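Local coordinates for protein (endonuclease) (Salmonella typhimurium, PDB 1BYR) that is an endonuclease of the PLD-like family, built on a mixed beta-sheet flanked by helices, at residues A[50-63]-A[80-93]. Numbering follows the deposited sequence.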
loop_
_atom_site.group_PDB
_atom_site.type_symbol
_atom_site.label_atom_id
_atom_site.label_comp_id
_atom_site.label_asym_id
_atom_site.label_seq_id
_atom_site.Cartn_x
_atom_site.Cartn_y
_atom_site.Cartn_z
ATOM N N LYS A 50 -22.339 -0.446 -9.010
ATOM C CA LYS A 50 -22.913 -1.265 -10.081
ATOM C C LYS A 50 -24.351 -0.812 -10.389
ATOM O O LYS A 50 -24.716 -0.604 -11.544
ATOM C CB LYS A 50 -22.910 -2.740 -9.658
ATOM C CG LYS A 50 -23.553 -3.687 -10.660
ATOM C CD LYS A 50 -22.570 -4.079 -11.748
ATOM C CE LYS A 50 -23.231 -4.986 -12.774
ATOM N NZ LYS A 50 -24.713 -4.835 -12.733
ATOM N N LYS A 51 -25.155 -0.646 -9.346
ATOM C CA LYS A 51 -26.538 -0.204 -9.490
ATOM C C LYS A 51 -26.605 1.146 -10.198
ATOM O O LYS A 51 -27.566 1.446 -10.899
ATOM C CB LYS A 51 -27.208 -0.109 -8.113
ATOM C CG LYS A 51 -27.488 -1.456 -7.482
ATOM C CD LYS A 51 -28.234 -1.295 -6.163
ATOM C CE LYS A 51 -28.586 -2.650 -5.547
ATOM N NZ LYS A 51 -28.714 -2.610 -4.050
ATOM N N ARG A 52 -25.574 1.955 -10.023
ATOM C CA ARG A 52 -25.500 3.256 -10.680
ATOM C C ARG A 52 -25.183 3.063 -12.168
ATOM O O ARG A 52 -25.227 4.011 -12.936
ATOM C CB ARG A 52 -24.378 4.111 -10.065
ATOM C CG ARG A 52 -24.775 4.941 -8.869
ATOM C CD ARG A 52 -23.890 6.178 -8.744
ATOM N NE ARG A 52 -22.458 5.887 -8.813
ATOM C CZ ARG A 52 -21.755 5.351 -7.817
ATOM N NH1 ARG A 52 -22.350 5.039 -6.670
ATOM N NH2 ARG A 52 -20.450 5.154 -7.956
ATOM N N GLY A 53 -24.847 1.839 -12.562
ATOM C CA GLY A 53 -24.493 1.587 -13.947
ATOM C C GLY A 53 -22.990 1.467 -14.171
ATOM O O GLY A 53 -22.535 1.201 -15.288
ATOM N N VAL A 54 -22.200 1.639 -13.114
ATOM C CA VAL A 54 -20.747 1.558 -13.245
ATOM C C VAL A 54 -20.255 0.157 -13.596
ATOM O O VAL A 54 -20.725 -0.839 -13.041
ATOM C CB VAL A 54 -20.046 2.017 -11.951
ATOM C CG1 VAL A 54 -18.541 1.764 -12.053
ATOM C CG2 VAL A 54 -20.332 3.499 -11.702
ATOM N N ASP A 55 -19.304 0.096 -14.525
ATOM C CA ASP A 55 -18.717 -1.167 -14.966
ATOM C C ASP A 55 -17.658 -1.582 -13.940
ATOM O O ASP A 55 -16.521 -1.098 -13.968
ATOM C CB ASP A 55 -18.098 -0.979 -16.361
ATOM C CG ASP A 55 -17.304 -2.187 -16.836
ATOM O OD1 ASP A 55 -17.337 -3.242 -16.172
ATOM O OD2 ASP A 55 -16.640 -2.081 -17.886
ATOM N N VAL A 56 -18.056 -2.453 -13.014
ATOM C CA VAL A 56 -17.170 -2.940 -11.955
ATOM C C VAL A 56 -16.640 -4.368 -12.164
ATOM O O VAL A 56 -17.410 -5.306 -12.394
ATOM C CB VAL A 56 -17.900 -2.891 -10.571
ATOM C CG1 VAL A 56 -16.921 -3.224 -9.441
ATOM C CG2 VAL A 56 -18.529 -1.502 -10.346
ATOM N N LYS A 57 -15.316 -4.528 -12.100
ATOM C CA LYS A 57 -14.689 -5.847 -12.225
ATOM C C LYS A 57 -13.616 -5.962 -11.131
ATOM O O LYS A 57 -12.848 -5.020 -10.882
ATOM C CB LYS A 57 -14.085 -6.030 -13.622
ATOM C CG LYS A 57 -15.140 -6.182 -14.718
ATOM C CD LYS A 57 -14.532 -6.659 -16.019
ATOM C CE LYS A 57 -15.502 -6.505 -17.185
ATOM N NZ LYS A 57 -14.882 -6.897 -18.496
ATOM N N ILE A 58 -13.565 -7.118 -10.474
ATOM C CA ILE A 58 -12.642 -7.328 -9.367
ATOM C C ILE A 58 -11.836 -8.629 -9.396
ATOM O O ILE A 58 -12.366 -9.693 -9.710
ATOM C CB ILE A 58 -13.448 -7.291 -8.043
ATOM C CG1 ILE A 58 -14.393 -6.094 -8.065
ATOM C CG2 ILE A 58 -12.518 -7.247 -6.833
ATOM C CD1 ILE A 58 -15.358 -6.044 -6.895
ATOM N N VAL A 59 -10.540 -8.541 -9.093
ATOM C CA VAL A 59 -9.689 -9.732 -9.019
ATOM C C VAL A 59 -9.044 -9.714 -7.652
ATOM O O VAL A 59 -8.407 -8.727 -7.273
ATOM C CB VAL A 59 -8.566 -9.746 -10.081
ATOM C CG1 VAL A 59 -9.145 -10.148 -11.408
ATOM C CG2 VAL A 59 -7.892 -8.394 -10.159
ATOM N N ILE A 60 -9.231 -10.791 -6.897
ATOM C CA ILE A 60 -8.674 -10.868 -5.556
ATOM C C ILE A 60 -7.778 -12.080 -5.356
ATOM O O ILE A 60 -7.815 -13.030 -6.134
ATOM C CB ILE A 60 -9.805 -10.916 -4.512
ATOM C CG1 ILE A 60 -10.505 -12.281 -4.554
ATOM C CG2 ILE A 60 -10.812 -9.817 -4.810
ATOM C CD1 ILE A 60 -11.736 -12.386 -3.627
ATOM N N ASP A 61 -6.955 -12.028 -4.314
ATOM C CA ASP A 61 -6.069 -13.125 -3.976
ATOM C C ASP A 61 -6.911 -14.331 -3.579
ATOM O O ASP A 61 -7.872 -14.195 -2.811
ATOM C CB ASP A 61 -5.169 -12.737 -2.796
ATOM C CG ASP A 61 -4.235 -13.848 -2.417
ATOM O OD1 ASP A 61 -3.309 -14.119 -3.200
ATOM O OD2 ASP A 61 -4.436 -14.445 -1.344
ATOM N N GLU A 62 -6.539 -15.504 -4.077
ATOM C CA GLU A 62 -7.290 -16.723 -3.781
ATOM C C GLU A 62 -7.043 -17.348 -2.417
ATOM O O GLU A 62 -7.982 -17.539 -1.638
ATOM C CB GLU A 62 -7.025 -17.770 -4.861
ATOM C CG GLU A 62 -7.972 -18.950 -4.815
ATOM C CD GLU A 62 -7.800 -19.874 -6.001
ATOM O OE1 GLU A 62 -7.807 -19.383 -7.157
ATOM O OE2 GLU A 62 -7.650 -21.094 -5.772
ATOM N N ARG A 63 -5.788 -17.666 -2.109
ATOM C CA ARG A 63 -5.465 -18.304 -0.827
ATOM C C ARG A 63 -5.853 -17.542 0.423
ATOM O O ARG A 63 -6.189 -18.151 1.438
ATOM C CB ARG A 63 -3.974 -18.624 -0.756
ATOM C CG ARG A 63 -3.463 -19.511 -1.866
ATOM C CD ARG A 63 -2.009 -19.861 -1.573
ATOM N NE ARG A 63 -1.737 -19.769 -0.142
ATOM C CZ ARG A 63 -0.810 -18.991 0.404
ATOM N NH1 ARG A 63 -0.049 -18.230 -0.358
ATOM N NH2 ARG A 63 -0.646 -18.981 1.721
ATOM N N SER A 80 -24.635 -9.703 -7.174
ATOM C CA SER A 80 -24.973 -8.404 -7.753
ATOM C C SER A 80 -24.613 -8.274 -9.231
ATOM O O SER A 80 -24.831 -7.231 -9.830
ATOM C CB SER A 80 -24.281 -7.283 -6.985
ATOM O OG SER A 80 -24.713 -7.271 -5.644
ATOM N N GLY A 81 -24.051 -9.321 -9.820
ATOM C CA GLY A 81 -23.699 -9.247 -11.225
ATOM C C GLY A 81 -22.342 -8.603 -11.471
ATOM O O GLY A 81 -22.010 -8.279 -12.607
ATOM N N ILE A 82 -21.554 -8.408 -10.417
ATOM C CA ILE A 82 -20.228 -7.816 -10.575
ATOM C C ILE A 82 -19.236 -8.922 -10.897
ATOM O O ILE A 82 -19.032 -9.834 -10.094
ATOM C CB ILE A 82 -19.724 -7.118 -9.274
ATOM C CG1 ILE A 82 -20.361 -5.739 -9.129
ATOM C CG2 ILE A 82 -18.196 -6.961 -9.318
ATOM C CD1 ILE A 82 -20.305 -5.199 -7.695
ATOM N N PRO A 83 -18.604 -8.853 -12.077
ATOM C CA PRO A 83 -17.625 -9.882 -12.452
ATOM C C PRO A 83 -16.466 -9.967 -11.440
ATOM O O PRO A 83 -15.752 -8.990 -11.191
ATOM C CB PRO A 83 -17.159 -9.448 -13.845
ATOM C CG PRO A 83 -18.285 -8.538 -14.348
ATOM C CD PRO A 83 -18.772 -7.837 -13.131
ATOM N N LEU A 84 -16.281 -11.142 -10.847
ATOM C CA LEU A 84 -15.238 -11.323 -9.854
ATOM C C LEU A 84 -14.391 -12.573 -10.076
ATOM O O LEU A 84 -14.900 -13.631 -10.452
ATOM C CB LEU A 84 -15.888 -11.358 -8.468
ATOM C CG LEU A 84 -15.074 -11.832 -7.267
ATOM C CD1 LEU A 84 -14.181 -10.685 -6.772
ATOM C CD2 LEU A 84 -16.031 -12.296 -6.167
ATOM N N ARG A 85 -13.082 -12.441 -9.851
ATOM C CA ARG A 85 -12.154 -13.555 -10.008
ATOM C C ARG A 85 -11.160 -13.689 -8.858
ATOM O O ARG A 85 -10.756 -12.705 -8.237
ATOM C CB ARG A 85 -11.343 -13.415 -11.310
ATOM C CG ARG A 85 -12.138 -13.540 -12.592
ATOM C CD ARG A 85 -11.226 -13.667 -13.817
ATOM N NE ARG A 85 -11.989 -14.074 -14.991
ATOM C CZ ARG A 85 -11.546 -13.993 -16.239
ATOM N NH1 ARG A 85 -10.330 -13.515 -16.500
ATOM N NH2 ARG A 85 -12.326 -14.392 -17.239
ATOM N N THR A 86 -10.779 -14.934 -8.576
ATOM C CA THR A 86 -9.775 -15.212 -7.570
ATOM C C THR A 86 -8.500 -15.523 -8.360
ATOM O O THR A 86 -8.561 -16.105 -9.444
ATOM C CB THR A 86 -10.161 -16.403 -6.675
ATOM O OG1 THR A 86 -10.447 -17.544 -7.481
ATOM C CG2 THR A 86 -11.371 -16.059 -5.846
ATOM N N ASP A 87 -7.344 -15.130 -7.831
ATOM C CA ASP A 87 -6.072 -15.347 -8.520
ATOM C C ASP A 87 -5.104 -16.028 -7.571
ATOM O O ASP A 87 -4.854 -15.539 -6.468
ATOM C CB ASP A 87 -5.522 -13.988 -8.978
ATOM C CG ASP A 87 -4.126 -14.073 -9.587
ATOM O OD1 ASP A 87 -3.661 -15.173 -9.931
ATOM O OD2 ASP A 87 -3.492 -13.006 -9.730
ATOM N N SER A 88 -4.577 -17.176 -7.989
ATOM C CA SER A 88 -3.648 -17.929 -7.162
ATOM C C SER A 88 -2.296 -18.112 -7.830
ATOM O O SER A 88 -1.484 -18.903 -7.376
ATOM C CB SER A 88 -4.230 -19.314 -6.867
ATOM O OG SER A 88 -4.413 -20.039 -8.075
ATOM N N ASN A 89 -2.066 -17.391 -8.916
ATOM C CA ASN A 89 -0.811 -17.520 -9.635
ATOM C C ASN A 89 0.385 -16.869 -8.953
ATOM O O ASN A 89 1.511 -16.976 -9.428
ATOM C CB ASN A 89 -0.977 -16.992 -11.056
ATOM C CG ASN A 89 -1.705 -17.988 -11.948
ATOM O OD1 ASN A 89 -1.697 -19.200 -11.684
ATOM N ND2 ASN A 89 -2.341 -17.497 -13.000
ATOM N N PHE A 90 0.131 -16.219 -7.823
ATOM C CA PHE A 90 1.178 -15.556 -7.060
ATOM C C PHE A 90 1.124 -16.036 -5.605
ATOM O O PHE A 90 0.037 -16.286 -5.070
ATOM C CB PHE A 90 0.983 -14.030 -7.107
ATOM C CG PHE A 90 1.001 -13.439 -8.504
ATOM C CD1 PHE A 90 -0.173 -13.328 -9.248
ATOM C CD2 PHE A 90 2.184 -12.967 -9.059
ATOM C CE1 PHE A 90 -0.170 -12.761 -10.513
ATOM C CE2 PHE A 90 2.189 -12.400 -10.325
ATOM C CZ PHE A 90 0.999 -12.297 -11.053
ATOM N N PRO A 91 2.291 -16.223 -4.953
ATOM C CA PRO A 91 2.164 -16.667 -3.564
ATOM C C PRO A 91 1.112 -15.792 -2.872
ATOM O O PRO A 91 0.306 -16.280 -2.079
ATOM C CB PRO A 91 3.577 -16.486 -3.001
ATOM C CG PRO A 91 4.454 -16.711 -4.181
ATOM C CD PRO A 91 3.701 -16.122 -5.367
ATOM N N ILE A 92 1.140 -14.496 -3.169
ATOM C CA ILE A 92 0.156 -13.546 -2.635
ATOM C C ILE A 92 -0.130 -12.422 -3.644
ATOM O O ILE A 92 0.800 -11.756 -4.100
ATOM C CB ILE A 92 0.638 -12.844 -1.321
ATOM C CG1 ILE A 92 1.047 -13.869 -0.260
ATOM C CG2 ILE A 92 -0.495 -11.960 -0.759
ATOM C CD1 ILE A 92 1.317 -13.232 1.080
ATOM N N GLN A 93 -1.396 -12.245 -4.044
ATOM C CA GLN A 93 -1.759 -11.127 -4.922
ATOM C C GLN A 93 -2.018 -10.081 -3.852
ATOM O O GLN A 93 -3.140 -9.922 -3.364
ATOM C CB GLN A 93 -3.046 -11.387 -5.713
ATOM C CG GLN A 93 -3.127 -10.562 -6.988
ATOM C CD GLN A 93 -4.547 -10.378 -7.494
ATOM O OE1 GLN A 93 -5.309 -9.583 -6.972
ATOM N NE2 GLN A 93 -4.892 -11.125 -8.513
HETATM O O HOH W 1 -26.740 -5.534 -10.607
HETATM O O HOH W 2 -2.186 -15.736 -0.626
HETATM O O HOH W 3 -3.515 -16.914 -3.690
HETATM O O HOH W 4 -5.770 -22.358 -7.747
#
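Leu84 lays its CD1 methyl between Ile58 and Ile60, 3.7 Å from Ile58 CB and 4.0 Å from Ile60 CG2. With CG anti to the backbone N (chi1 167°) and chi2 at 80°, the CD1 branch is turned to the neighbouring strand. Ile82 CG2 meets Ile58 CD1 at 3.8 Å, while its CG1 branch runs past the aliphatic chain of Lys50 in the opposite direction. On the other face of the sheet, Val59 CG1 touches Arg85 CB; the arginine extends away to a salt bridge from NE to Asp150, a hydrogen bond from NH1 to Trp145 O and a cation-pi contact with Trp145. Strands 55-61 and 84-87 lie side by side in parallel, as the two strands of a beta-alpha-beta unit whose helix, 68-79, covers Leu84 and Ile60 through Met74. Ile58 and Ile60 each use both N-H and C=O, from Ile58 N to Pro83 O (3.0 Å) through to Asp87 N and Ile60 O (2.7 Å). At the end of strand 55-61, Asp61 OD1 takes the backbone N-H of Gln93 at 2.8 Å, almost straight (177°), though from above the carboxylate plane. The side-chain amide of Gln93 is held by NE2 to the anti lone pair of Asp87 OD2, 2.6 Å away and in the amide plane.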